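Local atomic coordinates of protein (aminopeptidase) (Ochrobactrum anthropi, PDB entry 1B65), a protein that acts as an L-aminopeptidase and D-alanine esterase/amidase with a variant of the Ntn hydrolase fold, probably removing L-amino acids from peptide N-termini. Residues G21-G24 / P25-I29. Residues are numbered along the deposited sequence; the frame is centred on the assembly and turned at random.
Sequences GVTG and PYNAI
T23 and N27 meet at a slant where the chain doubles back, and following N27 outward from its backbone explains how. Its CB lies 3.8 Å from T23 OG1 and about as far from T23 CB. With CG anti to the backbone N (chi1 -172°), the side chain carries its amide across the threonine, and N27 CG comes within 3.6 Å of T23 CG2. At the tip the two amide atoms part company. N27 OD1 rests 3.4 Å from T23 CG2, a van der Waals touch against a methyl, while its hydrogen bond comes from the backbone N of S199. ND2 passes the same methyl at a looser distance and is hydrogen-bonded to E334 OE2. Both ends of the buried amide therefore have polar partners, which would fix its rotation, and the methyl of T23 lies against it.

The bend itself is a type I beta turn from G24 to N27, with P25 and Y26 at its corners; proline, with its ring-restricted phi, suits the first of these positions. N27 N closes the turn on G24 O at 3.2 Å, approaching well above the carbonyl plane. G24 O also accepts a second bond from T23 OG1, at 2.8 Å and tilted only 19° from that plane, and so takes hydrogen bonds from both T23 and N27. The shorter grip depends on the threonine torsion (chi1 71°), which sets OG1 between its own backbone N and carbonyl carbon and swings CG2 over to the asparagine. The loop precedes strand 36-43 and lies against strand 194-204, where S199 OG is hydrogen-bonded to G24 N, while D31 OD1 holds the backbone N of Y26.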
ATOM      1  N   GLY A  21     -27.371  -1.984  19.254  1.00 31.88           N
ATOM      2  CA  GLY A  21     -28.256  -2.406  18.237  1.00 25.33           C
ATOM      3  C   GLY A  21     -28.847  -3.782  18.037  1.00 21.85           C
ATOM      4  O   GLY A  21     -28.554  -4.813  18.669  1.00 22.14           O
ATOM      5  N   VAL A  22     -29.583  -3.870  16.923  1.00 15.84           N
ATOM      6  CA  VAL A  22     -30.294  -5.097  16.547  1.00 15.61           C
ATOM      7  C   VAL A  22     -29.360  -6.093  15.885  1.00 14.48           C
ATOM      8  O   VAL A  22     -28.614  -5.744  14.972  1.00 14.64           O
ATOM      9  CB  VAL A  22     -31.420  -4.679  15.569  1.00 17.69           C
ATOM     10  CG1 VAL A  22     -32.156  -5.914  15.059  1.00 16.94           C
ATOM     11  CG2 VAL A  22     -32.339  -3.770  16.383  1.00 17.92           C
ATOM     12  N   THR A  23     -29.438  -7.345  16.330  1.00 13.00           N
ATOM     13  CA  THR A  23     -28.584  -8.380  15.780  1.00 13.29           C
ATOM     14  C   THR A  23     -29.363  -9.270  14.799  1.00 13.56           C
ATOM     15  O   THR A  23     -30.593  -9.153  14.767  1.00 14.30           O
ATOM     16  CB  THR A  23     -28.041  -9.293  16.899  1.00 13.32           C
ATOM     17  OG1 THR A  23     -29.120 -10.117  17.414  1.00 11.49           O
ATOM     18  CG2 THR A  23     -27.435  -8.474  18.045  1.00 13.21           C
ATOM     19  N   GLY A  24     -28.633 -10.079  14.031  1.00 10.58           N
ATOM     20  CA  GLY A  24     -29.312 -11.114  13.229  1.00 11.37           C
ATOM     21  C   GLY A  24     -29.868 -12.152  14.247  1.00 12.27           C
ATOM     22  O   GLY A  24     -29.656 -12.116  15.464  1.00 13.02           O
ATOM     23  N   PRO A  25     -30.458 -13.219  13.719  1.00 12.67           N
ATOM     24  CA  PRO A  25     -31.122 -14.221  14.533  1.00 12.75           C
ATOM     25  C   PRO A  25     -30.275 -14.890  15.571  1.00 13.10           C
ATOM     26  O   PRO A  25     -30.709 -15.084  16.720  1.00 15.50           O
ATOM     27  CB  PRO A  25     -31.652 -15.223  13.512  1.00 12.37           C
ATOM     28  CG  PRO A  25     -31.875 -14.402  12.287  1.00 12.93           C
ATOM     29  CD  PRO A  25     -30.774 -13.358  12.265  1.00 12.76           C
ATOM     30  N   TYR A  26     -29.017 -15.241  15.231  1.00 10.47           N
ATOM     31  CA  TYR A  26     -28.150 -15.934  16.161  1.00 12.74           C
ATOM     32  C   TYR A  26     -27.093 -15.014  16.755  1.00 12.66           C
ATOM     33  O   TYR A  26     -26.268 -15.512  17.512  1.00 13.97           O
ATOM     34  CB  TYR A  26     -27.442 -17.138  15.463  1.00 13.80           C
ATOM     35  CG  TYR A  26     -28.482 -18.173  15.072  1.00 19.03           C
ATOM     36  CD1 TYR A  26     -29.138 -18.892  16.078  1.00 21.17           C
ATOM     37  CD2 TYR A  26     -28.855 -18.385  13.753  1.00 19.01           C
ATOM     38  CE1 TYR A  26     -30.099 -19.834  15.753  1.00 22.44           C
ATOM     39  CE2 TYR A  26     -29.807 -19.343  13.423  1.00 21.78           C
ATOM     40  CZ  TYR A  26     -30.434 -20.037  14.431  1.00 22.44           C
ATOM     41  OH  TYR A  26     -31.404 -20.995  14.145  1.00 25.62           O
ATOM     42  N   ASN A  27     -27.059 -13.749  16.345  1.00 12.23           N
ATOM     43  CA  ASN A  27     -26.047 -12.805  16.808  1.00 12.17           C
ATOM     44  C   ASN A  27     -24.657 -13.427  16.553  1.00 11.99           C
ATOM     45  O   ASN A  27     -23.806 -13.585  17.431  1.00 12.77           O
ATOM     46  CB  ASN A  27     -26.181 -12.397  18.279  1.00 11.68           C
ATOM     47  CG  ASN A  27     -25.214 -11.271  18.651  1.00 12.02           C
ATOM     48  OD1 ASN A  27     -24.698 -10.510  17.833  1.00 12.48           O
ATOM     49  ND2 ASN A  27     -25.002 -11.099  19.949  1.00 12.37           N
ATOM     50  N   ALA A  28     -24.495 -13.829  15.285  1.00 11.72           N
ATOM     51  CA  ALA A  28     -23.261 -14.503  14.882  1.00 12.36           C
ATOM     52  C   ALA A  28     -22.975 -14.321  13.411  1.00 11.33           C
ATOM     53  O   ALA A  28     -23.876 -13.983  12.651  1.00 11.30           O
ATOM     54  CB  ALA A  28     -23.383 -16.022  15.098  1.00 12.55           C
ATOM     55  N   ILE A  29     -21.733 -14.694  13.010  1.00 11.61           N
ATOM     56  CA  ILE A  29     -21.393 -14.524  11.588  1.00 11.96           C
ATOM     57  C   ILE A  29     -22.206 -15.371  10.635  1.00 11.05           C
ATOM     58  O   ILE A  29     -22.423 -15.036   9.455  1.00 12.10           O
ATOM     59  CB  ILE A  29     -19.857 -14.752  11.428  1.00 11.00           C
ATOM     60  CG1 ILE A  29     -19.471 -14.223  10.031  1.00 11.92           C
ATOM     61  CG2 ILE A  29     -19.524 -16.222  11.583  1.00 12.77           C
ATOM     62  CD1 ILE A  29     -17.961 -14.070   9.823  1.00 14.52           C
TER